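AHL synthase (Burkholderia glumae, PDB 3P2H) probably makes N-acyl-L-homoserine lactone quorum-sensing signals from S-adenosyl-L-methionine and fatty acyl groups delivered on acyl carrier protein. Local coordinates at residues R69-T74 against V97-R102. The protein carries 3 engineered substitutions. Sequence-based numbering, arbitrary orientation.
Sequences RLLPTT and VWELSR. With NOO (N-(3-oxocyclohex-1-en-1-yl)octanamide), chain C; MTA (5'-deoxy-5'-methylthioadenosine), chain B.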
ATOM      1  N   ARG A  69      -1.072   0.370  -3.488  1.00 15.05           N
ATOM      2  CA  ARG A  69      -2.406   0.821  -3.845  1.00 15.85           C
ATOM      3  C   ARG A  69      -2.860   1.832  -2.805  1.00 15.38           C
ATOM      4  O   ARG A  69      -2.702   1.604  -1.609  1.00 14.42           O
ATOM      5  CB  ARG A  69      -3.365  -0.377  -3.874  1.00 14.65           C
ATOM      6  CG  ARG A  69      -4.788  -0.023  -4.226  1.00 16.25           C
ATOM      7  CD  ARG A  69      -5.583  -1.251  -4.637  1.00 14.90           C
ATOM      8  NE  ARG A  69      -5.943  -2.104  -3.510  1.00 13.64           N
ATOM      9  CZ  ARG A  69      -6.632  -3.233  -3.628  1.00 14.02           C
ATOM     10  NH1 ARG A  69      -7.024  -3.642  -4.826  1.00 13.49           N
ATOM     11  NH2 ARG A  69      -6.954  -3.934  -2.553  1.00 10.51           N
ATOM     12  N   LEU A  70      -3.406   2.951  -3.269  1.00 14.64           N
ATOM     13  CA  LEU A  70      -3.892   3.998  -2.376  1.00 15.19           C
ATOM     14  C   LEU A  70      -5.372   4.263  -2.627  1.00 15.42           C
ATOM     15  O   LEU A  70      -5.796   4.430  -3.771  1.00 14.97           O
ATOM     16  CB  LEU A  70      -3.093   5.291  -2.582  1.00 14.69           C
ATOM     17  CG  LEU A  70      -1.658   5.274  -2.039  1.00 15.13           C
ATOM     18  CD1 LEU A  70      -0.913   6.512  -2.497  1.00 15.54           C
ATOM     19  CD2 LEU A  70      -1.699   5.210  -0.528  1.00 15.25           C
ATOM     20  N   LEU A  71      -6.150   4.290  -1.549  1.00 15.46           N
ATOM     21  CA  LEU A  71      -7.586   4.538  -1.630  1.00 15.17           C
ATOM     22  C   LEU A  71      -8.016   5.519  -0.554  1.00 14.75           C
ATOM     23  O   LEU A  71      -7.508   5.482   0.558  1.00 14.45           O
ATOM     24  CB  LEU A  71      -8.368   3.237  -1.429  1.00 17.31           C
ATOM     25  CG  LEU A  71      -8.271   2.132  -2.481  1.00 18.03           C
ATOM     26  CD1 LEU A  71      -8.909   0.862  -1.924  1.00 18.47           C
ATOM     27  CD2 LEU A  71      -8.960   2.582  -3.767  1.00 18.16           C
ATOM     28  N   PRO A  72      -8.959   6.417  -0.875  1.00 14.80           N
ATOM     29  CA  PRO A  72      -9.423   7.379   0.125  1.00 13.42           C
ATOM     30  C   PRO A  72     -10.400   6.642   1.038  1.00 13.79           C
ATOM     31  O   PRO A  72     -11.168   5.801   0.568  1.00 13.76           O
ATOM     32  CB  PRO A  72     -10.112   8.445  -0.722  1.00 15.17           C
ATOM     33  CG  PRO A  72     -10.715   7.640  -1.828  1.00 15.43           C
ATOM     34  CD  PRO A  72      -9.602   6.657  -2.180  1.00 14.15           C
ATOM     35  N   THR A  73     -10.381   6.937   2.332  1.00 13.13           N
ATOM     36  CA  THR A  73     -11.293   6.247   3.237  1.00 12.97           C
ATOM     37  C   THR A  73     -12.742   6.715   3.102  1.00 14.00           C
ATOM     38  O   THR A  73     -13.651   6.088   3.650  1.00 13.32           O
ATOM     39  CB  THR A  73     -10.861   6.393   4.700  1.00 13.69           C
ATOM     40  OG1 THR A  73     -10.682   7.777   5.014  1.00 13.75           O
ATOM     41  CG2 THR A  73      -9.567   5.621   4.949  1.00 12.59           C
ATOM     42  N   THR A  74     -12.960   7.809   2.377  1.00 13.51           N
ATOM     43  CA  THR A  74     -14.312   8.312   2.183  1.00 16.23           C
ATOM     44  C   THR A  74     -15.049   7.430   1.173  1.00 17.18           C
ATOM     45  O   THR A  74     -16.238   7.613   0.919  1.00 17.49           O
ATOM     46  CB  THR A  74     -14.309   9.756   1.678  1.00 15.85           C
ATOM     47  OG1 THR A  74     -13.542   9.836   0.477  1.00 15.74           O
ATOM     48  CG2 THR A  74     -13.718  10.686   2.725  1.00 17.96           C
ATOM     49  N   VAL A  97      -7.554  10.681   5.857  1.00 17.34           N
ATOM     50  CA  VAL A  97      -7.032   9.321   5.950  1.00 16.02           C
ATOM     51  C   VAL A  97      -7.211   8.542   4.645  1.00 16.40           C
ATOM     52  O   VAL A  97      -8.303   8.503   4.076  1.00 16.07           O
ATOM     53  CB  VAL A  97      -7.719   8.520   7.080  1.00 14.06           C
ATOM     54  CG1 VAL A  97      -7.128   7.120   7.154  1.00 13.79           C
ATOM     55  CG2 VAL A  97      -7.547   9.226   8.407  1.00 15.24           C
ATOM     56  N   TRP A  98      -6.124   7.931   4.183  1.00 15.20           N
ATOM     57  CA  TRP A  98      -6.128   7.123   2.966  1.00 16.67           C
ATOM     58  C   TRP A  98      -5.629   5.733   3.346  1.00 15.79           C
ATOM     59  O   TRP A  98      -4.837   5.597   4.275  1.00 14.41           O
ATOM     60  CB  TRP A  98      -5.196   7.722   1.903  1.00 15.29           C
ATOM     61  CG  TRP A  98      -5.825   8.793   1.058  1.00 17.05           C
ATOM     62  CD1 TRP A  98      -6.360   9.973   1.489  1.00 17.04           C
ATOM     63  CD2 TRP A  98      -5.999   8.772  -0.365  1.00 17.39           C
ATOM     64  NE1 TRP A  98      -6.859  10.687   0.422  1.00 17.52           N
ATOM     65  CE2 TRP A  98      -6.651   9.970  -0.727  1.00 17.80           C
ATOM     66  CE3 TRP A  98      -5.670   7.853  -1.370  1.00 18.64           C
ATOM     67  CZ2 TRP A  98      -6.983  10.274  -2.049  1.00 18.56           C
ATOM     68  CZ3 TRP A  98      -6.001   8.155  -2.690  1.00 19.43           C
ATOM     69  CH2 TRP A  98      -6.651   9.355  -3.014  1.00 19.83           C
ATOM     70  N   GLU A  99      -6.095   4.711   2.639  1.00 14.00           N
ATOM     71  CA  GLU A  99      -5.667   3.349   2.925  1.00 15.17           C
ATOM     72  C   GLU A  99      -4.581   2.873   1.976  1.00 14.80           C
ATOM     73  O   GLU A  99      -4.700   3.008   0.755  1.00 14.92           O
ATOM     74  CB  GLU A  99      -6.832   2.359   2.836  1.00 14.68           C
ATOM     75  CG  GLU A  99      -6.368   0.922   3.069  1.00 14.14           C
ATOM     76  CD  GLU A  99      -7.375  -0.117   2.628  1.00 13.94           C
ATOM     77  OE1 GLU A  99      -7.765  -0.092   1.447  1.00 14.46           O
ATOM     78  OE2 GLU A  99      -7.766  -0.964   3.457  1.00 16.05           O
ATOM     79  N   LEU A 100      -3.530   2.299   2.548  1.00 14.88           N
ATOM     80  CA  LEU A 100      -2.425   1.763   1.769  1.00 12.74           C
ATOM     81  C   LEU A 100      -2.592   0.249   1.758  1.00 13.54           C
ATOM     82  O   LEU A 100      -2.681  -0.367   2.815  1.00 11.95           O
ATOM     83  CB  LEU A 100      -1.088   2.135   2.418  1.00 13.20           C
ATOM     84  CG  LEU A 100       0.177   1.603   1.736  1.00 12.69           C
ATOM     85  CD1 LEU A 100       0.255   2.130   0.312  1.00 12.03           C
ATOM     86  CD2 LEU A 100       1.410   2.024   2.532  1.00 14.41           C
ATOM     87  N   SER A 101      -2.665  -0.344   0.570  1.00 13.19           N
ATOM     88  CA  SER A 101      -2.811  -1.793   0.452  1.00 12.93           C
ATOM     89  C   SER A 101      -1.953  -2.335  -0.691  1.00 12.88           C
ATOM     90  O   SER A 101      -1.302  -1.569  -1.395  1.00 12.86           O
ATOM     91  CB  SER A 101      -4.278  -2.173   0.224  1.00 12.23           C
ATOM     92  OG  SER A 101      -4.796  -1.543  -0.929  1.00 12.34           O
ATOM     93  N   ARG A 102      -1.964  -3.653  -0.869  1.00 13.48           N
ATOM     94  CA  ARG A 102      -1.182  -4.303  -1.914  1.00 13.61           C
ATOM     95  C   ARG A 102       0.184  -3.633  -2.027  1.00 14.32           C
ATOM     96  O   ARG A 102       0.585  -3.171  -3.096  1.00 14.79           O
ATOM     97  CB  ARG A 102      -1.924  -4.238  -3.255  1.00 14.95           C
ATOM     98  CG  ARG A 102      -3.214  -5.061  -3.312  1.00 16.48           C
ATOM     99  CD  ARG A 102      -2.954  -6.552  -3.083  1.00 16.67           C
ATOM    100  NE  ARG A 102      -4.092  -7.386  -3.475  1.00 17.47           N
ATOM    101  CZ  ARG A 102      -5.242  -7.472  -2.809  1.00 19.19           C
ATOM    102  NH1 ARG A 102      -6.211  -8.257  -3.260  1.00 18.38           N
ATOM    103  NH2 ARG A 102      -5.426  -6.782  -1.686  1.00 19.77           N
TER
HETATM  104  C1  NOO C 300       4.857  -7.901   2.313  1.00 40.41           C
HETATM  105  O1  NOO C 300       5.732  -8.219   3.113  1.00 41.44           O
HETATM  106  C2  NOO C 300       3.784  -6.871   2.643  1.00 39.87           C
HETATM  107  C3  NOO C 300       2.501  -6.926   2.084  1.00 40.01           C
HETATM  108  C4  NOO C 300       2.265  -7.941   0.947  1.00 40.85           C
HETATM  109  C5  NOO C 300       3.540  -8.259   0.069  1.00 40.83           C
HETATM  110  C6  NOO C 300       4.808  -8.592   0.914  1.00 40.21           C
HETATM  111  N7  NOO C 300       1.363  -6.111   2.496  1.00 39.44           N
HETATM  112  C8  NOO C 300       0.352  -5.382   1.816  1.00 38.91           C
HETATM  113  O8  NOO C 300      -0.364  -5.842   0.933  1.00 39.35           O
HETATM  114  C9  NOO C 300       0.095  -3.904   2.187  1.00 37.38           C
HETATM  115  C10 NOO C 300       0.720  -3.302   3.472  1.00 37.02           C
HETATM  116  C11 NOO C 300      -0.185  -2.157   4.003  1.00 34.23           C
HETATM  117  C12 NOO C 300       0.623  -0.970   4.557  1.00 33.44           C
HETATM  118  C13 NOO C 300      -0.308   0.088   5.188  1.00 31.80           C
HETATM  119  C14 NOO C 300       0.376   0.818   6.359  1.00 27.57           C
HETATM  120  C15 NOO C 300      -0.448   2.019   6.834  1.00 25.11           C
HETATM  121  CS  MTA B 204      -4.121  -8.176   3.623  1.00 37.89           C
HETATM  122  S5' MTA B 204      -3.992  -9.569   4.783  1.00 38.86           S
HETATM  123  C5' MTA B 204      -3.885 -10.972   3.632  1.00 34.43           C
HETATM  124  C4' MTA B 204      -5.238 -11.655   3.422  1.00 32.50           C
HETATM  125  O4' MTA B 204      -6.140 -10.677   2.833  1.00 31.04           O
HETATM  126  C2' MTA B 204      -5.918 -12.344   1.209  1.00 30.42           C
HETATM  127  O2' MTA B 204      -6.473 -13.401   0.419  1.00 33.33           O
HETATM  128  C3' MTA B 204      -5.060 -12.817   2.435  1.00 30.96           C
HETATM  129  O3' MTA B 204      -5.641 -14.001   2.995  1.00 32.15           O
HETATM  130  C1' MTA B 204      -6.945 -11.408   1.872  1.00 27.90           C
HETATM  131  N9  MTA B 204      -7.527 -10.442   0.917  1.00 25.22           N
HETATM  132  C8  MTA B 204      -6.861  -9.495   0.177  1.00 23.93           C
HETATM  133  N7  MTA B 204      -7.682  -8.811  -0.559  1.00 24.17           N
HETATM  134  C5  MTA B 204      -8.944  -9.268  -0.343  1.00 24.19           C
HETATM  135  C6  MTA B 204     -10.246  -8.929  -0.842  1.00 23.24           C
HETATM  136  N6  MTA B 204     -10.390  -7.914  -1.770  1.00 23.54           N
HETATM  137  N1  MTA B 204     -11.337  -9.627  -0.384  1.00 22.51           N
HETATM  138  C2  MTA B 204     -11.219 -10.633   0.532  1.00 23.30           C
HETATM  139  N3  MTA B 204      -9.984 -10.964   1.012  1.00 22.98           N
HETATM  140  C4  MTA B 204      -8.853 -10.332   0.618  1.00 23.94           C
HETATM  141  O   HOH W   1     -10.170   9.853   1.977  1.00 21.25           O
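Arg69 and Ser101 form a hydrogen-bonded antiparallel pair, Arg69 N reaching Ser101 O and Ser101 N reaching Arg69 O, each at 2.9 Å. With CG anti to its backbone N and a bend at chi3 (74°), Arg69 brings NE to Ser101 OG at 2.9 Å, nearly straight (168°) and in the guanidinium plane. Arg102 CG sits over a face of that guanidinium, and the two arginines run side by side with NH2 to NH2 only 3.3 Å apart. Salt bridges from Asp45 to both, from Asp48 to Arg69 and from Glu43 to Arg102 probably offset this repulsion. Arg102 also bonds weakly to N7 of methylthioadenosine, and Leu100 packs on the inhibitor's octanoyl tail. In mid-register, Glu99 N meets Leu71 O at 2.6 Å.

Packing is tight where Leu70 CB touches Trp98 CE3 (3.8 Å) and Pro72 CA lies 3.8 Å from the centroid of the Trp98 five-membered ring, 14° off its normal, a CH-pi contact. Val97 O is the last firm grip, taking Thr73 N and, from above its carbonyl plane, Thr73 OG1 (2.7 Å). Beyond it, exposed Thr74 buries no surface against 97-102, and a water donates to Val97 O.

The pair is consistent with the acetyltransferase-like fold of autoinducer synthases: 53-58 runs antiparallel beside 64-72, 138-144 parallel beside 97-105, and helix 78-81 touches Arg69 and Arg102.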